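PDB 5JBL: prohead core protein protease from Enterobacteria phage T4, which cleaves many proteins of the phage prohead as a pentameric serine protease of its inner core, activated by autocatalytic cleavage once the prohead is assembled. Local coordinates for residues Tyr76-Leu81 and Met122-Asn127; Leu25-Trp30 and Leu102-Arg107; Gly56-Gly61 and Arg132-Glu137; Pro156-Arg161 and Val184-Val189. The protein carries 3 engineered substitutions. One frame throughout, in Å; residues are numbered along the deposited sequence.

Contact 1. Residues Tyr76-Leu81 and Met122-Asn127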
loop_
_atom_site.group_PDB
_atom_site.type_symbol
_atom_site.label_atom_id
_atom_site.label_comp_id
_atom_site.label_asym_id
_atom_site.label_seq_id
_atom_site.Cartn_x
_atom_site.Cartn_y
_atom_site.Cartn_z
ATOM N N TYR C 76 21.113 31.269 4.299
ATOM C CA TYR C 76 19.906 32.045 4.060
ATOM C C TYR C 76 20.019 33.379 4.788
ATOM O O TYR C 76 19.988 33.395 6.024
ATOM C CB TYR C 76 18.669 31.280 4.538
ATOM C CG TYR C 76 18.283 30.123 3.653
ATOM C CD1 TYR C 76 19.057 28.970 3.601
ATOM C CD2 TYR C 76 17.145 30.186 2.862
ATOM C CE1 TYR C 76 18.713 27.914 2.775
ATOM C CE2 TYR C 76 16.793 29.147 2.047
ATOM C CZ TYR C 76 17.568 28.014 2.008
ATOM O OH TYR C 76 17.183 26.998 1.173
ATOM N N PRO C 77 20.158 34.507 4.093
ATOM C CA PRO C 77 20.215 35.801 4.796
ATOM C C PRO C 77 18.929 36.073 5.566
ATOM O O PRO C 77 17.836 35.681 5.144
ATOM C CB PRO C 77 20.424 36.815 3.661
ATOM C CG PRO C 77 21.075 36.010 2.545
ATOM C CD PRO C 77 20.424 34.642 2.649
ATOM N N LYS C 78 19.061 36.766 6.709
ATOM C CA LYS C 78 17.926 36.861 7.629
ATOM C C LYS C 78 16.738 37.584 7.001
ATOM O O LYS C 78 15.588 37.148 7.150
ATOM C CB LYS C 78 18.324 37.554 8.931
ATOM C CG LYS C 78 17.182 37.471 9.944
ATOM C CD LYS C 78 17.584 37.805 11.361
ATOM C CE LYS C 78 16.455 37.471 12.325
ATOM N NZ LYS C 78 16.682 38.087 13.661
ATOM N N ARG C 79 16.993 38.689 6.301
ATOM C CA ARG C 79 15.907 39.450 5.691
ATOM C C ARG C 79 15.148 38.605 4.670
ATOM O O ARG C 79 13.917 38.692 4.562
ATOM C CB ARG C 79 16.479 40.719 5.051
ATOM C CG ARG C 79 15.480 41.717 4.490
ATOM C CD ARG C 79 16.202 43.007 4.075
ATOM N NE ARG C 79 15.421 43.810 3.137
ATOM C CZ ARG C 79 15.845 44.944 2.585
ATOM N NH1 ARG C 79 17.051 45.419 2.874
ATOM N NH2 ARG C 79 15.063 45.603 1.740
ATOM N N ILE C 80 15.868 37.763 3.928
ATOM C CA ILE C 80 15.232 36.952 2.894
ATOM C C ILE C 80 14.389 35.848 3.510
ATOM O O ILE C 80 13.267 35.578 3.057
ATOM C CB ILE C 80 16.308 36.391 1.945
ATOM C CG1 ILE C 80 16.943 37.553 1.170
ATOM C CG2 ILE C 80 15.735 35.300 1.038
ATOM C CD1 ILE C 80 18.143 37.191 0.344
ATOM N N LEU C 81 14.908 35.185 4.549
ATOM C CA LEU C 81 14.133 34.123 5.185
ATOM C C LEU C 81 12.972 34.688 5.991
ATOM O O LEU C 81 11.933 34.023 6.120
ATOM C CB LEU C 81 15.018 33.263 6.087
ATOM C CG LEU C 81 14.449 31.915 6.526
ATOM C CD1 LEU C 81 14.072 30.991 5.346
ATOM C CD2 LEU C 81 15.405 31.238 7.463
ATOM N N MET C 122 4.705 28.843 13.711
ATOM C CA MET C 122 6.127 29.088 13.501
ATOM C C MET C 122 6.452 30.425 14.127
ATOM O O MET C 122 5.608 31.318 14.148
ATOM C CB MET C 122 6.539 29.093 12.014
ATOM C CG MET C 122 6.409 27.742 11.333
ATOM S SD MET C 122 6.784 27.768 9.569
ATOM C CE MET C 122 8.560 27.842 9.594
ATOM N N TRP C 123 7.664 30.553 14.660
ATOM C CA TRP C 123 8.053 31.815 15.274
ATOM C C TRP C 123 9.569 31.927 15.235
ATOM O O TRP C 123 10.273 30.937 15.023
ATOM C CB TRP C 123 7.507 31.932 16.708
ATOM C CG TRP C 123 8.004 30.879 17.681
ATOM C CD1 TRP C 123 9.022 31.015 18.580
ATOM C CD2 TRP C 123 7.482 29.553 17.866
ATOM N NE1 TRP C 123 9.177 29.853 19.299
ATOM C CE2 TRP C 123 8.248 28.940 18.880
ATOM C CE3 TRP C 123 6.448 28.825 17.270
ATOM C CZ2 TRP C 123 8.012 27.636 19.314
ATOM C CZ3 TRP C 123 6.221 27.521 17.688
ATOM C CH2 TRP C 123 7.002 26.939 18.699
ATOM N N TRP C 124 10.059 33.154 15.395
ATOM C CA TRP C 124 11.490 33.440 15.365
ATOM C C TRP C 124 12.068 33.509 16.778
ATOM O O TRP C 124 11.420 33.985 17.711
ATOM C CB TRP C 124 11.780 34.753 14.628
ATOM C CG TRP C 124 11.689 34.670 13.118
ATOM C CD1 TRP C 124 10.574 34.865 12.354
ATOM C CD2 TRP C 124 12.762 34.391 12.191
ATOM N NE1 TRP C 124 10.878 34.724 11.012
ATOM C CE2 TRP C 124 12.211 34.429 10.887
ATOM C CE3 TRP C 124 14.123 34.099 12.340
ATOM C CZ2 TRP C 124 12.973 34.194 9.744
ATOM C CZ3 TRP C 124 14.884 33.876 11.198
ATOM C CH2 TRP C 124 14.307 33.924 9.915
ATOM N N LYS C 125 13.294 33.026 16.929
ATOM C CA LYS C 125 14.054 33.185 18.167
ATOM C C LYS C 125 15.493 33.468 17.736
ATOM O O LYS C 125 16.244 32.541 17.416
ATOM C CB LYS C 125 13.946 31.945 19.049
ATOM C CG LYS C 125 14.939 31.879 20.202
ATOM C CD LYS C 125 14.408 32.546 21.453
ATOM C CE LYS C 125 13.276 31.738 22.070
ATOM N NZ LYS C 125 12.804 32.350 23.340
ATOM N N GLY C 126 15.861 34.746 17.698
ATOM C CA GLY C 126 17.156 35.108 17.129
ATOM C C GLY C 126 17.180 34.823 15.636
ATOM O O GLY C 126 16.299 35.257 14.881
ATOM N N ASN C 127 18.182 34.060 15.196
ATOM C CA ASN C 127 18.317 33.704 13.791
ATOM C C ASN C 127 17.676 32.368 13.454
ATOM O O ASN C 127 17.823 31.897 12.317
ATOM C CB ASN C 127 19.799 33.683 13.394
ATOM C CG ASN C 127 20.406 35.076 13.354
ATOM O OD1 ASN C 127 19.728 36.046 13.021
ATOM N ND2 ASN C 127 21.676 35.187 13.731
HETATM O O HOH W 1 14.512 37.438 15.243
#

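Contact 2. Residues Leu25-Trp30 and Leu102-Arg107. Engineered in segment 102-107: A104 (natural residue His).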
loop_
_atom_site.group_PDB
_atom_site.type_symbol
_atom_site.label_atom_id
_atom_site.label_comp_id
_atom_site.label_asym_id
_atom_site.label_seq_id
_atom_site.Cartn_x
_atom_site.Cartn_y
_atom_site.Cartn_z
ATOM N N LEU C 25 14.605 24.171 -7.337
ATOM C CA LEU C 25 14.142 23.597 -6.085
ATOM C C LEU C 25 15.311 23.535 -5.114
ATOM O O LEU C 25 16.360 22.980 -5.442
ATOM C CB LEU C 25 13.576 22.194 -6.321
ATOM C CG LEU C 25 13.073 21.395 -5.112
ATOM C CD1 LEU C 25 11.809 22.023 -4.515
ATOM C CD2 LEU C 25 12.846 19.913 -5.441
ATOM N N LEU C 26 15.126 24.103 -3.925
ATOM C CA LEU C 26 16.129 24.118 -2.861
ATOM C C LEU C 26 15.576 23.303 -1.694
ATOM O O LEU C 26 14.575 23.694 -1.079
ATOM C CB LEU C 26 16.445 25.554 -2.439
ATOM C CG LEU C 26 17.023 26.468 -3.510
ATOM C CD1 LEU C 26 17.043 27.941 -3.042
ATOM C CD2 LEU C 26 18.418 25.983 -3.922
ATOM N N ILE C 27 16.212 22.167 -1.408
ATOM C CA ILE C 27 15.854 21.299 -0.288
ATOM C C ILE C 27 16.962 21.378 0.749
ATOM O O ILE C 27 18.133 21.179 0.423
ATOM C CB ILE C 27 15.657 19.843 -0.746
ATOM C CG1 ILE C 27 14.546 19.766 -1.794
ATOM C CG2 ILE C 27 15.347 18.935 0.459
ATOM C CD1 ILE C 27 14.178 18.343 -2.171
ATOM N N GLU C 28 16.597 21.640 2.001
ATOM C CA GLU C 28 17.588 21.771 3.059
ATOM C C GLU C 28 17.255 20.812 4.184
ATOM O O GLU C 28 16.084 20.584 4.474
ATOM C CB GLU C 28 17.630 23.189 3.616
ATOM C CG GLU C 28 17.534 24.290 2.575
ATOM C CD GLU C 28 18.739 24.364 1.648
ATOM O OE1 GLU C 28 19.798 23.777 1.963
ATOM O OE2 GLU C 28 18.622 25.014 0.588
ATOM N N THR C 29 18.281 20.244 4.807
ATOM C CA THR C 29 18.111 19.540 6.068
ATOM C C THR C 29 18.586 20.439 7.205
ATOM O O THR C 29 19.562 21.183 7.062
ATOM C CB THR C 29 18.871 18.213 6.066
ATOM O OG1 THR C 29 20.257 18.465 5.784
ATOM C CG2 THR C 29 18.303 17.294 5.014
ATOM N N TRP C 30 17.870 20.394 8.325
ATOM C CA TRP C 30 18.134 21.304 9.432
ATOM C C TRP C 30 18.345 20.594 10.768
ATOM O O TRP C 30 18.345 21.260 11.807
ATOM C CB TRP C 30 16.993 22.310 9.578
ATOM C CG TRP C 30 16.759 23.174 8.386
ATOM C CD1 TRP C 30 15.721 23.077 7.496
ATOM C CD2 TRP C 30 17.547 24.294 7.963
ATOM N NE1 TRP C 30 15.823 24.068 6.540
ATOM C CE2 TRP C 30 16.936 24.822 6.801
ATOM C CE3 TRP C 30 18.736 24.879 8.427
ATOM C CZ2 TRP C 30 17.453 25.922 6.118
ATOM C CZ3 TRP C 30 19.249 25.967 7.744
ATOM C CH2 TRP C 30 18.607 26.474 6.595
ATOM N N LEU C 102 6.827 12.510 4.782
ATOM C CA LEU C 102 7.903 11.686 5.314
ATOM C C LEU C 102 8.815 11.365 4.137
ATOM O O LEU C 102 8.356 10.775 3.157
ATOM C CB LEU C 102 7.346 10.414 5.959
ATOM C CG LEU C 102 8.325 9.363 6.508
ATOM C CD1 LEU C 102 9.254 10.000 7.523
ATOM C CD2 LEU C 102 7.539 8.234 7.164
ATOM N N ASN C 103 10.084 11.804 4.225
ATOM C CA ASN C 103 11.044 11.938 3.119
ATOM C C ASN C 103 10.766 13.209 2.334
ATOM O O ASN C 103 9.602 13.530 2.068
ATOM C CB ASN C 103 11.009 10.742 2.157
ATOM C CG ASN C 103 11.468 9.465 2.810
ATOM O OD1 ASN C 103 12.370 9.481 3.645
ATOM N ND2 ASN C 103 10.841 8.348 2.443
ATOM N N ALA C 104 11.820 13.929 1.939
ATOM C CA ALA C 104 11.644 15.140 1.152
ATOM C C ALA C 104 11.740 14.767 -0.324
ATOM O O ALA C 104 12.837 14.456 -0.805
ATOM C CB ALA C 104 12.687 16.186 1.518
ATOM N N PRO C 105 10.644 14.792 -1.069
ATOM C CA PRO C 105 10.678 14.380 -2.472
ATOM C C PRO C 105 11.165 15.514 -3.357
ATOM O O PRO C 105 11.160 16.688 -2.948
ATOM C CB PRO C 105 9.209 14.039 -2.755
ATOM C CG PRO C 105 8.454 15.012 -1.893
ATOM C CD PRO C 105 9.286 15.162 -0.625
ATOM N N PRO C 106 11.601 15.212 -4.587
ATOM C CA PRO C 106 12.109 16.273 -5.471
ATOM C C PRO C 106 10.997 17.060 -6.159
ATOM O O PRO C 106 10.884 17.101 -7.381
ATOM C CB PRO C 106 12.973 15.481 -6.459
ATOM C CG PRO C 106 12.233 14.184 -6.601
ATOM C CD PRO C 106 11.666 13.884 -5.230
ATOM N N ARG C 107 10.116 17.650 -5.364
ATOM C CA ARG C 107 9.072 18.495 -5.921
ATOM C C ARG C 107 8.798 19.592 -4.910
ATOM O O ARG C 107 9.137 19.465 -3.732
ATOM C CB ARG C 107 7.818 17.703 -6.310
ATOM C CG ARG C 107 7.411 16.648 -5.345
ATOM C CD ARG C 107 6.223 15.809 -5.858
ATOM N NE ARG C 107 6.086 14.632 -5.003
ATOM C CZ ARG C 107 5.624 14.672 -3.758
ATOM N NH1 ARG C 107 5.248 15.838 -3.231
ATOM N NH2 ARG C 107 5.565 13.554 -3.031
#

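Contact 3. Residues Gly56-Gly61 and Arg132-Glu137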
loop_
_atom_site.group_PDB
_atom_site.type_symbol
_atom_site.label_atom_id
_atom_site.label_comp_id
_atom_site.label_asym_id
_atom_site.label_seq_id
_atom_site.Cartn_x
_atom_site.Cartn_y
_atom_site.Cartn_z
ATOM N N GLY C 56 -2.393 14.540 21.019
ATOM C CA GLY C 56 -1.670 14.590 19.765
ATOM C C GLY C 56 -0.204 14.335 20.012
ATOM O O GLY C 56 0.290 14.452 21.137
ATOM N N LEU C 57 0.487 13.984 18.939
ATOM C CA LEU C 57 1.929 13.814 18.939
ATOM C C LEU C 57 2.521 15.006 18.214
ATOM O O LEU C 57 2.166 15.261 17.057
ATOM C CB LEU C 57 2.308 12.512 18.246
ATOM C CG LEU C 57 3.792 12.241 18.047
ATOM C CD1 LEU C 57 4.519 12.172 19.372
ATOM C CD2 LEU C 57 3.906 10.917 17.302
ATOM N N TYR C 58 3.422 15.732 18.879
ATOM C CA TYR C 58 3.961 16.970 18.331
ATOM C C TYR C 58 5.472 16.929 18.198
ATOM O O TYR C 58 6.169 16.409 19.071
ATOM C CB TYR C 58 3.572 18.165 19.203
ATOM C CG TYR C 58 2.136 18.534 19.025
ATOM C CD1 TYR C 58 1.779 19.493 18.094
ATOM C CD2 TYR C 58 1.132 17.892 19.741
ATOM C CE1 TYR C 58 0.477 19.834 17.894
ATOM C CE2 TYR C 58 -0.198 18.233 19.543
ATOM C CZ TYR C 58 -0.508 19.211 18.605
ATOM O OH TYR C 58 -1.806 19.584 18.364
ATOM N N ILE C 59 5.972 17.508 17.107
ATOM C CA ILE C 59 7.390 17.781 16.925
ATOM C C ILE C 59 7.574 19.289 17.048
ATOM O O ILE C 59 6.901 20.053 16.340
ATOM C CB ILE C 59 7.884 17.253 15.571
ATOM C CG1 ILE C 59 7.630 15.743 15.492
ATOM C CG2 ILE C 59 9.364 17.584 15.386
ATOM C CD1 ILE C 59 7.771 15.168 14.104
ATOM N N GLU C 60 8.463 19.721 17.951
ATOM C CA GLU C 60 8.664 21.151 18.183
ATOM C C GLU C 60 10.149 21.474 18.304
ATOM O O GLU C 60 10.882 20.806 19.045
ATOM C CB GLU C 60 7.917 21.615 19.444
ATOM C CG GLU C 60 7.904 23.127 19.635
ATOM C CD GLU C 60 7.191 23.562 20.913
ATOM O OE1 GLU C 60 7.826 24.266 21.731
ATOM O OE2 GLU C 60 6.004 23.207 21.105
ATOM N N GLY C 61 10.580 22.505 17.588
ATOM C CA GLY C 61 11.952 22.980 17.733
ATOM C C GLY C 61 12.369 23.763 16.500
ATOM O O GLY C 61 11.529 24.315 15.786
ATOM N N ARG C 132 5.969 24.335 15.593
ATOM C CA ARG C 132 5.318 23.183 16.194
ATOM C C ARG C 132 4.550 22.462 15.100
ATOM O O ARG C 132 3.779 23.087 14.366
ATOM C CB ARG C 132 4.387 23.608 17.343
ATOM C CG ARG C 132 3.842 22.434 18.134
ATOM C CD ARG C 132 2.972 22.882 19.301
ATOM N NE ARG C 132 1.639 23.244 18.847
ATOM C CZ ARG C 132 1.213 24.494 18.698
ATOM N NH1 ARG C 132 2.020 25.514 18.975
ATOM N NH2 ARG C 132 -0.023 24.725 18.274
ATOM N N ALA C 133 4.796 21.164 14.952
ATOM C CA ALA C 133 4.130 20.363 13.945
ATOM C C ALA C 133 3.407 19.196 14.603
ATOM O O ALA C 133 3.957 18.523 15.472
ATOM C CB ALA C 133 5.118 19.825 12.903
ATOM N N ARG C 134 2.178 18.958 14.177
ATOM C CA ARG C 134 1.401 17.820 14.651
ATOM C C ARG C 134 1.551 16.662 13.672
ATOM O O ARG C 134 1.460 16.853 12.453
ATOM C CB ARG C 134 -0.069 18.217 14.798
ATOM C CG ARG C 134 -0.957 17.112 15.314
ATOM C CD ARG C 134 -2.413 17.538 15.341
ATOM N NE ARG C 134 -3.241 16.445 15.840
ATOM C CZ ARG C 134 -3.710 16.345 17.082
ATOM N NH1 ARG C 134 -3.458 17.298 17.974
ATOM N NH2 ARG C 134 -4.440 15.281 17.428
ATOM N N VAL C 135 1.813 15.467 14.197
ATOM C CA VAL C 135 1.896 14.271 13.365
ATOM C C VAL C 135 0.481 13.800 13.044
ATOM O O VAL C 135 -0.387 13.763 13.924
ATOM C CB VAL C 135 2.710 13.174 14.071
ATOM C CG1 VAL C 135 2.717 11.884 13.244
ATOM C CG2 VAL C 135 4.119 13.650 14.295
ATOM N N ILE C 136 0.222 13.505 11.773
ATOM C CA ILE C 136 -1.106 13.061 11.351
ATOM C C ILE C 136 -1.279 11.596 11.745
ATOM O O ILE C 136 -0.483 10.748 11.351
ATOM C CB ILE C 136 -1.292 13.252 9.842
ATOM C CG1 ILE C 136 -1.119 14.736 9.500
ATOM C CG2 ILE C 136 -2.663 12.701 9.400
ATOM C CD1 ILE C 136 -0.988 15.045 8.023
ATOM N N GLU C 137 -2.278 11.297 12.567
ATOM C CA GLU C 137 -2.492 9.916 12.977
ATOM C C GLU C 137 -3.861 9.425 12.531
ATOM O O GLU C 137 -4.794 10.218 12.364
ATOM C CB GLU C 137 -2.354 9.761 14.484
ATOM C CG GLU C 137 -0.924 9.993 14.971
ATOM C CD GLU C 137 -0.751 9.520 16.392
ATOM O OE1 GLU C 137 -0.687 8.279 16.582
ATOM O OE2 GLU C 137 -0.736 10.369 17.314
HETATM O O HOH W 2 -0.982 13.371 16.625
#

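Contact 4. Residues Pro156-Arg161 and Val184-Val189. Engineered in segment 156-161: A159 (natural residue Ser).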
loop_
_atom_site.group_PDB
_atom_site.type_symbol
_atom_site.label_atom_id
_atom_site.label_comp_id
_atom_site.label_asym_id
_atom_site.label_seq_id
_atom_site.Cartn_x
_atom_site.Cartn_y
_atom_site.Cartn_z
ATOM N N PRO C 156 13.319 12.142 14.488
ATOM C CA PRO C 156 13.468 12.534 13.086
ATOM C C PRO C 156 14.267 13.811 12.911
ATOM O O PRO C 156 14.297 14.684 13.785
ATOM C CB PRO C 156 12.022 12.733 12.622
ATOM C CG PRO C 156 11.258 13.029 13.884
ATOM C CD PRO C 156 11.933 12.262 14.969
ATOM N N GLY C 157 14.894 13.919 11.734
ATOM C CA GLY C 157 15.358 15.200 11.245
ATOM C C GLY C 157 14.240 15.895 10.497
ATOM O O GLY C 157 13.186 15.305 10.206
ATOM N N VAL C 158 14.447 17.176 10.201
ATOM C CA VAL C 158 13.473 17.903 9.399
ATOM C C VAL C 158 14.178 18.477 8.179
ATOM O O VAL C 158 15.383 18.748 8.186
ATOM C CB VAL C 158 12.724 19.010 10.176
ATOM C CG1 VAL C 158 11.857 18.390 11.255
ATOM C CG2 VAL C 158 13.710 20.059 10.757
ATOM N N ALA C 159 13.406 18.641 7.114
ATOM C CA ALA C 159 13.883 19.262 5.892
ATOM C C ALA C 159 12.851 20.271 5.435
ATOM O O ALA C 159 11.646 20.069 5.633
ATOM C CB ALA C 159 14.105 18.225 4.764
ATOM N N SER C 160 13.323 21.339 4.794
ATOM C CA SER C 160 12.437 22.310 4.169
ATOM C C SER C 160 12.603 22.228 2.660
ATOM O O SER C 160 13.618 21.738 2.160
ATOM C CB SER C 160 12.718 23.743 4.667
ATOM O OG SER C 160 14.058 24.148 4.379
ATOM N N ARG C 161 11.573 22.682 1.942
ATOM C CA ARG C 161 11.578 22.791 0.488
ATOM C C ARG C 161 11.247 24.217 0.063
ATOM O O ARG C 161 10.395 24.878 0.663
ATOM C CB ARG C 161 10.571 21.821 -0.153
ATOM C CG ARG C 161 10.866 20.349 0.060
ATOM C CD ARG C 161 9.903 19.495 -0.748
ATOM N NE ARG C 161 8.911 18.853 0.094
ATOM C CZ ARG C 161 7.758 18.365 -0.338
ATOM N NH1 ARG C 161 7.422 18.465 -1.619
ATOM N NH2 ARG C 161 6.936 17.778 0.523
ATOM N N VAL C 184 7.395 24.248 1.476
ATOM C CA VAL C 184 7.063 23.260 2.497
ATOM C C VAL C 184 7.990 23.504 3.673
ATOM O O VAL C 184 9.213 23.385 3.531
ATOM C CB VAL C 184 7.219 21.811 1.995
ATOM C CG1 VAL C 184 6.890 20.833 3.125
ATOM C CG2 VAL C 184 6.330 21.563 0.781
ATOM N N GLY C 185 7.422 23.838 4.834
ATOM C CA GLY C 185 8.252 24.198 5.972
ATOM C C GLY C 185 8.991 23.015 6.580
ATOM O O GLY C 185 10.146 23.152 7.000
ATOM N N VAL C 186 8.337 21.849 6.655
ATOM C CA VAL C 186 8.912 20.663 7.294
ATOM C C VAL C 186 8.463 19.392 6.578
ATOM O O VAL C 186 7.265 19.135 6.450
ATOM C CB VAL C 186 8.526 20.544 8.785
ATOM C CG1 VAL C 186 8.934 19.139 9.307
ATOM C CG2 VAL C 186 9.202 21.623 9.589
ATOM N N ASP C 187 9.438 18.583 6.154
ATOM C CA ASP C 187 9.288 17.154 5.925
ATOM C C ASP C 187 10.088 16.416 6.995
ATOM O O ASP C 187 11.188 16.850 7.362
ATOM C CB ASP C 187 9.830 16.720 4.551
ATOM C CG ASP C 187 9.039 17.269 3.390
ATOM O OD1 ASP C 187 7.784 17.228 3.418
ATOM O OD2 ASP C 187 9.688 17.703 2.413
ATOM N N ALA C 188 9.582 15.276 7.467
ATOM C CA ALA C 188 10.388 14.448 8.357
ATOM C C ALA C 188 11.318 13.570 7.532
ATOM O O ALA C 188 10.892 12.923 6.566
ATOM C CB ALA C 188 9.497 13.601 9.270
ATOM N N VAL C 189 12.604 13.558 7.897
ATOM C CA VAL C 189 13.628 12.891 7.103
ATOM C C VAL C 189 14.592 12.153 8.014
ATOM O O VAL C 189 14.751 12.480 9.190
ATOM C CB VAL C 189 14.398 13.878 6.190
ATOM C CG1 VAL C 189 13.455 14.496 5.199
ATOM C CG2 VAL C 189 15.093 14.986 7.024
#

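Contact 1. Residues Tyr76-Leu81 and Met122-Asn127
The first turn of helix 78-93 meets the end of strand 115-125 and the turn that leads into strand 128-135, with K78 and L81 reaching from the helix to W124, G126 and N127. K78 makes the polar link. Its CG stands anti to the backbone N (chi1 -172°) and the chain beyond runs fully extended, which carries the ammonium group across to the turn. There K78 NZ donates to G126 O at 3.1 Å, coming from above the carbonyl plane, 62° out of it. Water 1 doubles this link: it accepts from K78 NZ and donates to G126 O, each at 2.8 Å, so the carbonyl oxygen receives two bonds. On the way the lysine chain crosses the N127 side chain at about a right angle, K78 CD passing 3.2 Å from N127 OD1, and K78 CE sits obliquely to the W124 ring, 4.1 Å from CZ3.

L81 makes the buried part of the contact. Its CD2 packs 3.8 Å from CH2 of W124, while its carbonyl oxygen lies near the indole plane, at the ring edge, 3.8 Å from CZ2. The benzo end of the indole is thus the part directed at the helix start. Within the helix L81 N bonds back to the carbonyl oxygen of P77, the N-cap residue. V129 touches both L81 and W124, and E82 and V85 extend the indole's packing along the helix. The arrangement is that of a helix packed by its N-terminal turn against a beta hairpin, joined by the L81-W124 apolar contact and, at the surface, a lysine-to-turn bond.

Contact 2. Residues Leu25-Trp30 and Leu102-Arg107
I27 and L25, on the strand that carries the inferred E28-T29 autolysis site, rest against the active-site loop 102-107. A104, engineered in place of the catalytic histidine, belongs to that loop, and its side chain lies close to that of A159, the other substituted catalytic position. The N-terminus of this protease blocks the catalytic centre, and the strand's position fits that role.

Between apolar side chains the contact is light: I27 CG2 meets A104 CB at 4.0 Å. Most of the remaining touching is aliphatic carbon against backbone. The other branch of I27 ends in CD1, 3.5 Å from P105 O. L25 throws its CG anti to the backbone N (chi1 178°), and its CD2 then lands on the P106-R107 peptide, 3.5 Å from P106 C. The second methyl, L25 CD1, passes R107 O at 3.8 Å.

The polar bonds nearby lie within the loop or lead to other residues. P106 is the centre of an inverse gamma turn, closed by a weak bond from R107 N to P105 O. E28, on the other side of the strand, is held by R74, Y76, N70 and N72. The R107 guanidinium pairs with E101, and P105 CG sits over the centre of one of its faces, 3.3 Å above the plane.

Contact 3. Residues Gly56-Gly61 and Arg132-Glu137
R132 packs beside Y58 and E60 where strands 53-65 and 128-135 run antiparallel, neighbours in the antiparallel sheet. R132 CG lies 3.6 Å from Y58 CD1; the bend at chi3 (79°) then brings the guanidinium edge to Y58 CE1. E60 OE2 touches only the aliphatic part of R132, whose charged end pairs with E120.

A133 forms the hydrogen-bonded pair with I59: A133 N gives to I59 O at 2.8 Å, and I59 N returns the bond to A133 O. R134, opposite Y58 in a non-hydrogen-bonded pair, extends from CG to NE across the tyrosine, its CG over the ring face, a CH-pi contact. R134 NH1 then donates to Y58 OH at 2.8 Å, with the hydroxyl in the guanidinium plane; E120 is a second partner of that hydroxyl. G56 CA lies over a face of the same guanidinium, and R134 NH2 reaches P55 O.

V135 N closes onto L57 O in a nearly straight bond (178°), and V135 CG2 touches both L57 CG and I59 CD1, 4.0 Å from each. E137, in the experimentally defined multimerization region, pairs with R151. E137 OE2 accepts at 3.1 Å from water 2, which also accepts from L57 N and donates to V135 O.

Contact 4. Residues Pro156-Arg161 and Val184-Val189
The guanidinium of R161 has V184 CG2 over the centre of one face, 3.6 Å above the plane, and the carboxylate of D187 at its edge. The two charged groups are nearly coplanar, 29° apart, and the arginine grips side-on: NE to OD2 of D187 at 2.7 Å, and NH2 to OD1 at 3.1 Å, each oxygen using its syn lone pair. OD1 lies in the guanidinium plane, whereas OD2 is tilted 20° from it. A bend at chi3 of R161 turns the group back over the neighbouring strand. E101 makes a salt bridge with NH2 and also donates its backbone N to D187 OD1, so the buried pair is fixed from several directions; the carbonyls of R107 and N109 take NH1.

Behind the ion pair, strands 157-168 and 181-189 run antiparallel. Paired bonds join G157 with V189 and A159 with D187, D187 N reaching A159 O at 2.7 Å. Past A159 the register slips by one residue, a beta bulge with G185 and V186 set against S160, and pairing resumes between R161 and V184, with R161 N bonded to V184 O at 2.9 Å.

On the side of A159, the engineered replacement of the catalytic serine, its CB packs 3.8 Å from V189 CG1. V158, on the face away from A159, packs its CG1 3.6 Å from V186 CG1. A104, where the catalytic histidine was replaced, touches D187, and S160 OG accepts from W30. This is the catalytic centre of a serine protease, built on a bulged antiparallel strand pair.

Contacts 3 and 4 are buried strand pairs, rich in backbone bonds, whereas contacts 1 and 2 lie nearer the surface and rely on side chains, several of them set against backbone atoms. Contacts 2 and 4 form one site: their centres are about 7 Å apart, and strands 24-29 and 157-168 are neighbours in the mixed sheet. Contacts 1 and 3 share the other sheet, and W123 packs on R132 and E60. Y76 ties contact 1 to contact 2 by a probable hydrogen bond to E28, and I59 touches P156 between contacts 3 and 4. Arginine chemistry differs too: in contact 4 an arginine-aspartate pair spans the strands, while in contact 3 two arginines cross a tyrosine, one of them bonding its hydroxyl.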